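Local coordinates for protein succinate-semialdehyde dehydrogenase (Synechococcus sp., PDB 4ITA) that probably oxidises succinic semialdehyde to succinate with a nicotinamide cofactor, and binds NADPH in a Rossmann-type fold, at residues Leu91-Tyr96 with Gln138-Ala143; Leu147-Val152 with Ala442-Phe447; Ala58-Asp63 with Glu169-Ala174. All coordinates share one frame; numbering follows the deposited sequence.

Contact 1 (Leu91-Tyr96 with Gln138-Ala143); sequences LVCRYY and QVFRFA. With NDP (NADPH dihydro-nicotinamide-adenine-dinucleotide phosphate), chain C; EDO (1,2-ethanediol), chain R.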
loop_
_atom_site.group_PDB
_atom_site.type_symbol
_atom_site.label_atom_id
_atom_site.label_comp_id
_atom_site.label_asym_id
_atom_site.label_seq_id
_atom_site.Cartn_x
_atom_site.Cartn_y
_atom_site.Cartn_z
ATOM N N LEU A 91 22.435 13.067 2.542
ATOM C CA LEU A 91 21.500 13.949 1.863
ATOM C C LEU A 91 20.051 13.597 2.178
ATOM O O LEU A 91 19.235 14.482 2.388
ATOM C CB LEU A 91 21.741 13.891 0.356
ATOM C CG LEU A 91 21.087 14.939 -0.531
ATOM C CD1 LEU A 91 21.713 16.300 -0.264
ATOM C CD2 LEU A 91 21.236 14.526 -1.992
ATOM N N VAL A 92 19.710 12.309 2.210
ATOM C CA VAL A 92 18.314 11.955 2.483
ATOM C C VAL A 92 17.968 12.200 3.959
ATOM O O VAL A 92 16.830 12.538 4.287
ATOM C CB VAL A 92 17.946 10.513 2.001
ATOM C CG1 VAL A 92 18.691 9.453 2.812
ATOM C CG2 VAL A 92 16.436 10.308 2.047
ATOM N N CYS A 93 18.952 12.066 4.849
ATOM C CA CYS A 93 18.750 12.448 6.246
ATOM C C CYS A 93 18.393 13.927 6.335
ATOM O O CYS A 93 17.430 14.311 7.002
ATOM C CB CYS A 93 20.001 12.163 7.080
ATOM S SG CYS A 93 20.295 10.410 7.384
ATOM N N ARG A 94 19.159 14.754 5.636
ATOM C CA ARG A 94 18.904 16.195 5.656
ATOM C C ARG A 94 17.575 16.547 4.989
ATOM O O ARG A 94 16.862 17.432 5.460
ATOM C CB ARG A 94 20.056 16.965 5.008
ATOM C CG ARG A 94 21.326 16.878 5.816
ATOM C CD ARG A 94 22.331 17.975 5.483
ATOM N NE ARG A 94 23.536 17.833 6.298
ATOM C CZ ARG A 94 23.629 18.240 7.558
ATOM N NH1 ARG A 94 22.587 18.817 8.142
ATOM N NH2 ARG A 94 24.754 18.061 8.241
ATOM N N TYR A 95 17.229 15.847 3.913
ATOM C CA TYR A 95 15.959 16.076 3.232
ATOM C C TYR A 95 14.768 15.932 4.181
ATOM O O TYR A 95 13.904 16.815 4.260
ATOM C CB TYR A 95 15.811 15.141 2.034
ATOM C CG TYR A 95 14.518 15.349 1.284
ATOM C CD1 TYR A 95 14.384 16.387 0.371
ATOM C CD2 TYR A 95 13.424 14.515 1.495
ATOM C CE1 TYR A 95 13.198 16.582 -0.312
ATOM C CE2 TYR A 95 12.239 14.700 0.810
ATOM C CZ TYR A 95 12.126 15.737 -0.087
ATOM O OH TYR A 95 10.938 15.921 -0.764
ATOM N N TYR A 96 14.714 14.828 4.921
ATOM C CA TYR A 96 13.601 14.640 5.844
ATOM C C TYR A 96 13.708 15.496 7.109
ATOM O O TYR A 96 12.691 15.902 7.663
ATOM C CB TYR A 96 13.343 13.155 6.125
ATOM C CG TYR A 96 12.715 12.509 4.913
ATOM C CD1 TYR A 96 11.434 12.868 4.506
ATOM C CD2 TYR A 96 13.413 11.589 4.140
ATOM C CE1 TYR A 96 10.848 12.302 3.382
ATOM C CE2 TYR A 96 12.832 11.016 3.010
ATOM C CZ TYR A 96 11.556 11.383 2.641
ATOM O OH TYR A 96 10.982 10.827 1.528
ATOM N N GLN A 138 20.253 2.498 0.769
ATOM C CA GLN A 138 18.893 1.967 0.840
ATOM C C GLN A 138 18.369 1.964 2.269
ATOM O O GLN A 138 17.166 2.127 2.500
ATOM C CB GLN A 138 18.809 0.559 0.265
ATOM C CG GLN A 138 19.458 0.374 -1.092
ATOM C CD GLN A 138 18.554 0.789 -2.215
ATOM O OE1 GLN A 138 17.430 1.216 -1.977
ATOM N NE2 GLN A 138 19.023 0.653 -3.450
ATOM N N VAL A 139 19.263 1.775 3.231
ATOM C CA VAL A 139 18.866 1.832 4.631
ATOM C C VAL A 139 18.437 3.248 5.015
ATOM O O VAL A 139 17.356 3.441 5.577
ATOM C CB VAL A 139 19.976 1.326 5.571
ATOM C CG1 VAL A 139 19.557 1.501 7.024
ATOM C CG2 VAL A 139 20.301 -0.146 5.278
ATOM N N PHE A 140 19.255 4.247 4.699
ATOM C CA PHE A 140 18.890 5.613 5.038
ATOM C C PHE A 140 17.682 6.116 4.260
ATOM O O PHE A 140 16.905 6.917 4.781
ATOM C CB PHE A 140 20.099 6.545 4.939
ATOM C CG PHE A 140 21.058 6.372 6.081
ATOM C CD1 PHE A 140 20.778 6.927 7.324
ATOM C CD2 PHE A 140 22.213 5.620 5.934
ATOM C CE1 PHE A 140 21.642 6.754 8.394
ATOM C CE2 PHE A 140 23.084 5.439 6.997
ATOM C CZ PHE A 140 22.799 6.016 8.233
ATOM N N ARG A 141 17.489 5.607 3.048
ATOM C CA ARG A 141 16.307 5.924 2.253
ATOM C C ARG A 141 15.009 5.625 3.016
ATOM O O ARG A 141 14.069 6.428 2.979
ATOM C CB ARG A 141 16.336 5.166 0.917
ATOM C CG ARG A 141 15.142 5.437 0.023
ATOM C CD ARG A 141 15.293 4.758 -1.336
ATOM N NE ARG A 141 15.103 3.314 -1.265
ATOM C CZ ARG A 141 14.992 2.523 -2.329
ATOM N NH1 ARG A 141 15.074 3.036 -3.550
ATOM N NH2 ARG A 141 14.818 1.216 -2.175
ATOM N N PHE A 142 14.939 4.480 3.695
ATOM C CA PHE A 142 13.737 4.194 4.475
ATOM C C PHE A 142 13.848 4.752 5.897
ATOM O O PHE A 142 12.848 5.175 6.480
ATOM C CB PHE A 142 13.392 2.688 4.497
ATOM C CG PHE A 142 14.025 1.948 5.632
ATOM C CD1 PHE A 142 13.431 1.922 6.885
ATOM C CD2 PHE A 142 15.233 1.300 5.455
ATOM C CE1 PHE A 142 14.036 1.270 7.945
ATOM C CE2 PHE A 142 15.847 0.640 6.506
ATOM C CZ PHE A 142 15.254 0.636 7.756
ATOM N N ALA A 143 15.050 4.748 6.463
ATOM C CA ALA A 143 15.191 5.072 7.883
ATOM C C ALA A 143 14.978 6.547 8.194
ATOM O O ALA A 143 14.354 6.886 9.198
ATOM C CB ALA A 143 16.538 4.604 8.432
HETATM P PA NDP C . 17.737 -10.909 -2.372
HETATM O O1A NDP C . 16.259 -10.743 -2.582
HETATM O O2A NDP C . 18.360 -12.272 -2.486
HETATM O O5B NDP C . 18.105 -10.342 -0.922
HETATM C C5B NDP C . 17.644 -9.066 -0.463
HETATM C C4B NDP C . 17.300 -9.118 1.024
HETATM O O4B NDP C . 16.190 -10.001 1.210
HETATM C C3B NDP C . 18.417 -9.692 1.888
HETATM O O3B NDP C . 18.350 -9.087 3.186
HETATM C C2B NDP C . 18.040 -11.156 1.996
HETATM O O2B NDP C . 18.567 -11.798 3.149
HETATM C C1B NDP C . 16.549 -11.023 2.143
HETATM N N9A NDP C . 15.772 -12.211 1.760
HETATM C C8A NDP C . 15.996 -13.069 0.745
HETATM N N7A NDP C . 15.023 -14.011 0.708
HETATM C C5A NDP C . 14.156 -13.735 1.695
HETATM C C6A NDP C . 12.910 -14.312 2.225
HETATM N N6A NDP C . 12.381 -15.411 1.651
HETATM N N1A NDP C . 12.340 -13.701 3.280
HETATM C C2A NDP C . 12.855 -12.605 3.852
HETATM N N3A NDP C . 13.989 -12.025 3.431
HETATM C C4A NDP C . 14.655 -12.545 2.380
HETATM O O3 NDP C . 18.389 -9.831 -3.400
HETATM P PN NDP C . 19.761 -9.804 -4.269
HETATM O O1N NDP C . 20.061 -11.153 -4.884
HETATM O O2N NDP C . 20.796 -9.092 -3.442
HETATM O O5D NDP C . 19.327 -8.823 -5.470
HETATM C C5D NDP C . 19.032 -7.456 -5.214
HETATM C C4D NDP C . 17.713 -7.088 -5.870
HETATM O O4D NDP C . 17.211 -5.871 -5.298
HETATM C C3D NDP C . 17.841 -6.828 -7.357
HETATM O O3D NDP C . 16.741 -7.419 -8.058
HETATM C C2D NDP C . 17.822 -5.312 -7.404
HETATM O O2D NDP C . 17.428 -4.854 -8.697
HETATM C C1D NDP C . 16.794 -4.985 -6.340
HETATM N N1N NDP C . 16.916 -3.577 -5.938
HETATM C C2N NDP C . 15.822 -2.802 -5.842
HETATM C C3N NDP C . 15.942 -1.416 -5.928
HETATM C C7N NDP C . 14.749 -0.516 -5.793
HETATM O O7N NDP C . 14.844 0.472 -5.069
HETATM N N7N NDP C . 13.630 -0.798 -6.456
HETATM C C4N NDP C . 17.283 -0.766 -6.174
HETATM C C5N NDP C . 18.349 -1.670 -5.761
HETATM C C6N NDP C . 18.122 -3.040 -5.661
HETATM P P2B NDP C . 19.856 -12.753 3.067
HETATM O O1X NDP C . 20.008 -13.196 4.493
HETATM O O2X NDP C . 19.500 -13.885 2.132
HETATM O O3X NDP C . 21.018 -11.936 2.589
HETATM C C1 EDO R . 20.189 3.463 -6.596
HETATM O O1 EDO R . 19.908 4.865 -6.618
HETATM C C2 EDO R . 18.884 2.696 -6.428
HETATM O O2 EDO R . 18.300 3.005 -5.153
#

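Contact 2 (Leu147-Val152 with Ala442-Phe447); sequences LMAGNV and AGIRTF. With EDO (1,2-ethanediol), chain F; EDO (1,2-ethanediol), chain S.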
loop_
_atom_site.group_PDB
_atom_site.type_symbol
_atom_site.label_atom_id
_atom_site.label_comp_id
_atom_site.label_asym_id
_atom_site.label_seq_id
_atom_site.Cartn_x
_atom_site.Cartn_y
_atom_site.Cartn_z
ATOM N N LEU A 147 12.152 7.590 10.922
ATOM C CA LEU A 147 12.516 8.193 12.193
ATOM C C LEU A 147 11.933 9.600 12.320
ATOM O O LEU A 147 11.523 10.011 13.415
ATOM C CB LEU A 147 14.036 8.190 12.388
ATOM C CG LEU A 147 14.672 6.784 12.350
ATOM C CD1 LEU A 147 16.060 6.727 12.995
ATOM C CD2 LEU A 147 13.769 5.669 12.904
ATOM N N MET A 148 11.882 10.349 11.222
ATOM C CA MET A 148 11.284 11.678 11.296
ATOM C C MET A 148 9.790 11.588 11.607
ATOM O O MET A 148 9.240 12.454 12.290
ATOM C CB MET A 148 11.526 12.462 10.010
ATOM C CG MET A 148 11.254 13.958 10.153
ATOM S SD MET A 148 12.213 14.897 11.402
ATOM C CE MET A 148 11.637 16.552 10.955
ATOM N N ALA A 149 9.144 10.532 11.117
ATOM C CA ALA A 149 7.710 10.342 11.315
ATOM C C ALA A 149 7.355 9.845 12.708
ATOM O O ALA A 149 6.186 9.873 13.086
ATOM C CB ALA A 149 7.157 9.377 10.270
ATOM N N GLY A 150 8.343 9.364 13.459
ATOM C CA GLY A 150 8.098 8.848 14.796
ATOM C C GLY A 150 7.891 7.345 14.871
ATOM O O GLY A 150 7.543 6.835 15.937
ATOM N N ASN A 151 8.074 6.639 13.757
ATOM C CA ASN A 151 8.142 5.182 13.791
ATOM C C ASN A 151 9.456 4.736 14.425
ATOM O O ASN A 151 10.407 5.514 14.534
ATOM C CB ASN A 151 8.085 4.608 12.372
ATOM C CG ASN A 151 6.691 4.633 11.759
ATOM O OD1 ASN A 151 5.681 4.463 12.442
ATOM N ND2 ASN A 151 6.636 4.810 10.443
ATOM N N VAL A 152 9.507 3.478 14.851
ATOM C CA VAL A 152 10.793 2.855 15.142
ATOM C C VAL A 152 11.013 1.747 14.113
ATOM O O VAL A 152 10.072 1.333 13.418
ATOM C CB VAL A 152 10.900 2.327 16.587
ATOM C CG1 VAL A 152 10.664 3.459 17.573
ATOM C CG2 VAL A 152 9.930 1.177 16.828
ATOM N N ALA A 442 6.111 11.064 -0.642
ATOM C CA ALA A 442 5.656 9.685 -0.521
ATOM C C ALA A 442 6.384 8.905 0.567
ATOM O O ALA A 442 5.760 8.161 1.323
ATOM C CB ALA A 442 5.790 8.963 -1.861
ATOM N N GLY A 443 7.701 9.077 0.655
ATOM C CA GLY A 443 8.499 8.296 1.585
ATOM C C GLY A 443 8.071 8.434 3.034
ATOM O O GLY A 443 8.192 7.495 3.821
ATOM N N ILE A 444 7.581 9.608 3.407
ATOM C CA ILE A 444 7.193 9.822 4.799
ATOM C C ILE A 444 5.692 9.610 5.019
ATOM O O ILE A 444 5.222 9.591 6.154
ATOM C CB ILE A 444 7.690 11.201 5.322
ATOM C CG1 ILE A 444 7.816 11.202 6.852
ATOM C CG2 ILE A 444 6.835 12.353 4.789
ATOM C CD1 ILE A 444 8.555 12.409 7.407
ATOM N N ARG A 445 4.944 9.429 3.937
ATOM C CA ARG A 445 3.506 9.177 4.049
ATOM C C ARG A 445 3.132 7.698 4.018
ATOM O O ARG A 445 2.010 7.344 4.354
ATOM C CB ARG A 445 2.735 9.907 2.948
ATOM C CG ARG A 445 2.710 11.411 3.102
ATOM C CD ARG A 445 1.902 11.863 4.311
ATOM N NE ARG A 445 1.719 13.315 4.313
ATOM C CZ ARG A 445 0.819 13.957 3.579
ATOM N NH1 ARG A 445 0.004 13.282 2.784
ATOM N NH2 ARG A 445 0.731 15.280 3.645
ATOM N N THR A 446 4.054 6.833 3.616
ATOM C CA THR A 446 3.719 5.424 3.404
ATOM C C THR A 446 3.294 4.695 4.670
ATOM O O THR A 446 2.266 4.016 4.698
ATOM C CB THR A 446 4.887 4.672 2.774
ATOM O OG1 THR A 446 5.197 5.273 1.508
ATOM C CG2 THR A 446 4.515 3.211 2.553
ATOM N N PHE A 447 4.082 4.848 5.725
ATOM C CA PHE A 447 3.867 4.070 6.938
ATOM C C PHE A 447 3.442 4.941 8.113
ATOM O O PHE A 447 4.012 4.881 9.198
ATOM C CB PHE A 447 5.106 3.235 7.266
ATOM C CG PHE A 447 5.408 2.181 6.231
ATOM C CD1 PHE A 447 4.490 1.182 5.959
ATOM C CD2 PHE A 447 6.594 2.218 5.512
ATOM C CE1 PHE A 447 4.759 0.209 5.001
ATOM C CE2 PHE A 447 6.871 1.254 4.554
ATOM C CZ PHE A 447 5.951 0.251 4.299
HETATM C C1 EDO F . 7.862 6.602 7.510
HETATM O O1 EDO F . 8.137 5.221 7.829
HETATM C C2 EDO F . 6.442 6.775 6.996
HETATM O O2 EDO F . 6.410 6.215 5.674
HETATM C C1 EDO S . 4.442 11.208 16.490
HETATM O O1 EDO S . 3.234 10.962 17.232
HETATM C C2 EDO S . 4.320 12.377 15.516
HETATM O O2 EDO S . 4.946 12.076 14.256
#

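Contact 3 (Ala58-Asp63 with Glu169-Ala174); sequences AILERD and EAILEA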
loop_
_atom_site.group_PDB
_atom_site.type_symbol
_atom_site.label_atom_id
_atom_site.label_comp_id
_atom_site.label_asym_id
_atom_site.label_seq_id
_atom_site.Cartn_x
_atom_site.Cartn_y
_atom_site.Cartn_z
ATOM N N ALA A 58 25.698 14.618 9.689
ATOM C CA ALA A 58 27.040 15.147 9.953
ATOM C C ALA A 58 28.067 14.036 10.182
ATOM O O ALA A 58 29.223 14.153 9.762
ATOM C CB ALA A 58 27.015 16.127 11.124
ATOM N N ILE A 59 27.654 12.954 10.839
ATOM C CA ILE A 59 28.529 11.802 11.027
ATOM C C ILE A 59 28.894 11.172 9.677
ATOM O O ILE A 59 30.064 10.896 9.400
ATOM C CB ILE A 59 27.883 10.757 11.960
ATOM C CG1 ILE A 59 27.806 11.303 13.389
ATOM C CG2 ILE A 59 28.669 9.455 11.927
ATOM C CD1 ILE A 59 26.872 10.530 14.307
ATOM N N LEU A 60 27.895 10.963 8.829
ATOM C CA LEU A 60 28.132 10.438 7.485
ATOM C C LEU A 60 29.035 11.350 6.653
ATOM O O LEU A 60 29.902 10.877 5.914
ATOM C CB LEU A 60 26.794 10.238 6.768
ATOM C CG LEU A 60 25.969 9.045 7.252
ATOM C CD1 LEU A 60 24.503 9.258 6.924
ATOM C CD2 LEU A 60 26.472 7.754 6.612
ATOM N N GLU A 61 28.830 12.659 6.778
ATOM C CA GLU A 61 29.618 13.649 6.039
ATOM C C GLU A 61 31.069 13.715 6.499
ATOM O O GLU A 61 31.977 13.956 5.698
ATOM C CB GLU A 61 28.960 15.030 6.128
ATOM C CG GLU A 61 27.663 15.137 5.325
ATOM C CD GLU A 61 26.695 16.188 5.866
ATOM O OE1 GLU A 61 27.022 16.872 6.856
ATOM O OE2 GLU A 61 25.595 16.318 5.299
ATOM N N ARG A 62 31.300 13.500 7.789
ATOM C CA ARG A 62 32.655 13.560 8.317
ATOM C C ARG A 62 33.470 12.314 7.977
ATOM O O ARG A 62 34.636 12.410 7.578
ATOM C CB ARG A 62 32.636 13.747 9.833
ATOM C CG ARG A 62 34.031 13.791 10.425
ATOM C CD ARG A 62 34.017 13.953 11.926
ATOM N NE ARG A 62 35.381 13.927 12.452
ATOM C CZ ARG A 62 35.697 14.097 13.731
ATOM N NH1 ARG A 62 34.748 14.312 14.630
ATOM N NH2 ARG A 62 36.967 14.052 14.108
ATOM N N ASP A 63 32.872 11.142 8.164
ATOM C CA ASP A 63 33.617 9.890 8.079
ATOM C C ASP A 63 33.285 9.098 6.814
ATOM O O ASP A 63 33.310 7.866 6.820
ATOM C CB ASP A 63 33.397 9.046 9.348
ATOM C CG ASP A 63 33.956 9.713 10.610
ATOM O OD1 ASP A 63 35.009 10.359 10.521
ATOM O OD2 ASP A 63 33.337 9.590 11.688
ATOM N N GLU A 169 23.471 1.241 12.570
ATOM C CA GLU A 169 22.964 1.365 13.934
ATOM C C GLU A 169 23.880 2.235 14.792
ATOM O O GLU A 169 23.402 3.079 15.540
ATOM C CB GLU A 169 22.747 -0.004 14.599
ATOM C CG GLU A 169 22.211 0.155 16.023
ATOM C CD GLU A 169 21.985 -1.131 16.797
ATOM O OE1 GLU A 169 21.393 -2.084 16.270
ATOM O OE2 GLU A 169 22.357 -1.172 17.989
ATOM N N ALA A 170 25.192 2.040 14.668
ATOM C CA ALA A 170 26.149 2.817 15.456
ATOM C C ALA A 170 26.087 4.307 15.123
ATOM O O ALA A 170 26.218 5.152 16.006
ATOM C CB ALA A 170 27.554 2.283 15.262
ATOM N N ILE A 171 25.887 4.645 13.852
ATOM C CA ILE A 171 25.738 6.041 13.451
ATOM C C ILE A 171 24.522 6.648 14.138
ATOM O O ILE A 171 24.583 7.749 14.679
ATOM C CB ILE A 171 25.582 6.169 11.916
ATOM C CG1 ILE A 171 26.920 5.868 11.235
ATOM C CG2 ILE A 171 25.104 7.567 11.534
ATOM C CD1 ILE A 171 26.797 5.591 9.745
ATOM N N LEU A 172 23.416 5.916 14.135
ATOM C CA LEU A 172 22.176 6.429 14.702
ATOM C C LEU A 172 22.245 6.548 16.231
ATOM O O LEU A 172 21.682 7.488 16.810
ATOM C CB LEU A 172 20.976 5.606 14.223
ATOM C CG LEU A 172 20.756 5.694 12.711
ATOM C CD1 LEU A 172 19.706 4.687 12.270
ATOM C CD2 LEU A 172 20.340 7.088 12.286
ATOM N N GLU A 173 22.962 5.630 16.880
ATOM C CA GLU A 173 23.221 5.749 18.315
ATOM C C GLU A 173 24.057 6.988 18.617
ATOM O O GLU A 173 23.745 7.752 19.542
ATOM C CB GLU A 173 23.924 4.490 18.834
ATOM C CG GLU A 173 24.130 4.452 20.354
ATOM C CD GLU A 173 25.184 5.424 20.866
ATOM O OE1 GLU A 173 26.272 5.531 20.257
ATOM O OE2 GLU A 173 24.906 6.111 21.872
ATOM N N ALA A 174 25.152 7.160 17.874
ATOM C CA ALA A 174 26.044 8.299 18.087
ATOM C C ALA A 174 25.326 9.610 17.815
ATOM O O ALA A 174 25.638 10.624 18.437
ATOM C CB ALA A 174 27.287 8.179 17.221
#

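Contact 1 (Leu91-Tyr96 with Gln138-Ala143)
Val92 and Cys93 of helix 79-103 meet Phe140 and the backbone of Arg141 on helix 137-149. The two helices run almost parallel. Their short segments differ in direction by 7° and come within 8.9 Å axis to axis. No hydrogen bond joins them.

The apolar part lies between Val92 and the turn at Phe140. Val92 CG1 rests 3.7 Å from Phe140 O and also touches Phe140 CB. This branch sits between the backbone N and the carbonyl carbon of Val92, which aims it at the facing helix. The second element is a sulfur-aromatic contact. Cys93 SG lies 3.5 Å from Phe140 CD1 and comes to the ring obliquely, 55° off the normal. Leu60 of helix 46-62 and Val168 and Leu172 of helix 162-175 also touch the Phe140 side chain, so four helices meet around this residue.

The polar part faces the cofactor. Arg141 turns its side chain from Val92 and helix 79-103 toward the NADPH. The chain is extended until a bend at chi3 (73°) brings the guanidinium to the nicotinamide carboxamide. Arg141 NH1 and Arg141 NH2 both donate to NDP O7N, each at 3.0 Å. Two N-H groups thus grip one acceptor, which lies at the guanidinium edge, in its plane. This should limit rotation of the carboxamide. Gln138, one turn earlier on the same helix, also lines the cofactor site. Gln138 NE2 lies 3.3 Å from NDP C5N of the nicotinamide ring.

Parallel helix packing thus backs one wall of the nicotinamide pocket in this aldehyde dehydrogenase fold.

Contact 2 (Leu147-Val152 with Ala442-Phe447)
Asn151 CG stands anti to the carbonyl carbon (chi1 -76°), which carries the amide toward Phe447. Ile444 CG1 is anti to the backbone N (chi1 -156°), and this extends CD1 to Met148. Residues 147-152 include a Schellman motif that closes helix 137-149. Gly150 leaves the helix there with a positive phi, at which a side chain would press on the preceding carbonyl O. Strand 152-156, paired with strand 115-129, follows.

The apolar side of the contact is carried by Ile444. Ile444 CG1 touches Ala149 CB at 3.9 Å. Ile444 CD1 lies 4.0 Å from Met148 CB, and the two side chains cross obliquely. The sulfur end of Met148 leads away, toward Phe46, Arg50 and Leu53 of helix 46-62.

The polar side ties two loops together. Asn151 OD1 accepts from Gly124 N of strand 115-129, so the amide bridges that strand and the chain at Phe447. A 1,2-ethanediol, probably from the crystallisation liquor, lies beside it. Its O2 accepts from Phe447 N at 2.7 Å and donates to Gly443 O. Its O1 takes a hydrogen bond from Asn151 ND2.

Asn151 ND2 also donates to Phe447 O at 2.9 Å. That bond is nearly straight at 175°, with the oxygen in the amide plane of Asn151.

Contact 3 (Ala58-Asp63 with Glu169-Ala174)
Ile59 of helix 46-62 pushes into a shallow hollow on helix 162-175. The floor of the hollow is the backbone of Ile171, and Ala174 forms one wall. Ile59 CD1 reaches furthest in, 3.6 Å from Ile171 O and 3.8 Å from Ala174 CB. The small Ala174 methyl allows this close approach.

The Ile59 and Ile171 side chains slide past each other in opposite directions. Ile59 CG2 lies against both branches of Ile171, 4.1 Å from Ile171 CG1 and equally far from Ile171 CG2. In both isoleucines CG1 is anti to the carbonyl carbon (chi1 -69° in Ile59 and -72° in Ile171). Ile171 CD1 forms the return bump. It meets Leu60 CD2 at 3.8 Å, and these two side chains cross at about a right angle. With only an alanine at Ile59, a gap is likely to open beside Ala174, and Ile171 would keep little but Leu60 to pack on across this contact.

Phe67 touches both isoleucines, while Phe136 touches Leu60 and Ile171, so aromatic rings extend the apolar patch. The segment axes lie 10.5 Å apart and run at 122°. No polar bond links them. This is plain apolar helix-helix packing, joining helix 46-62 to helix 162-175 among the helices of the aldehyde dehydrogenase fold.

In the fold
All three contacts lie within the aldehyde dehydrogenase fold, and contacts 1 and 3 join helices. Helix 137-149 serves contact 1 and, at its C-terminal end, contact 2, whose centres are about 11 Å apart. Tyr96 of contact 1 packs on Met148 and Ile444 of contact 2. Contact 3 lies about 13 Å from contact 1 and about 20 Å from contact 2, centre to centre. Along the chain contact 1 closes before contact 2 opens and is nested within the loop closed by contact 3, while contacts 2 and 3 cross. Arg94 forms a salt bridge to Glu61, tying contact 1 to contact 3. Of the three, only contact 1 reaches the cofactor; the others join surrounding parts of the fold to it.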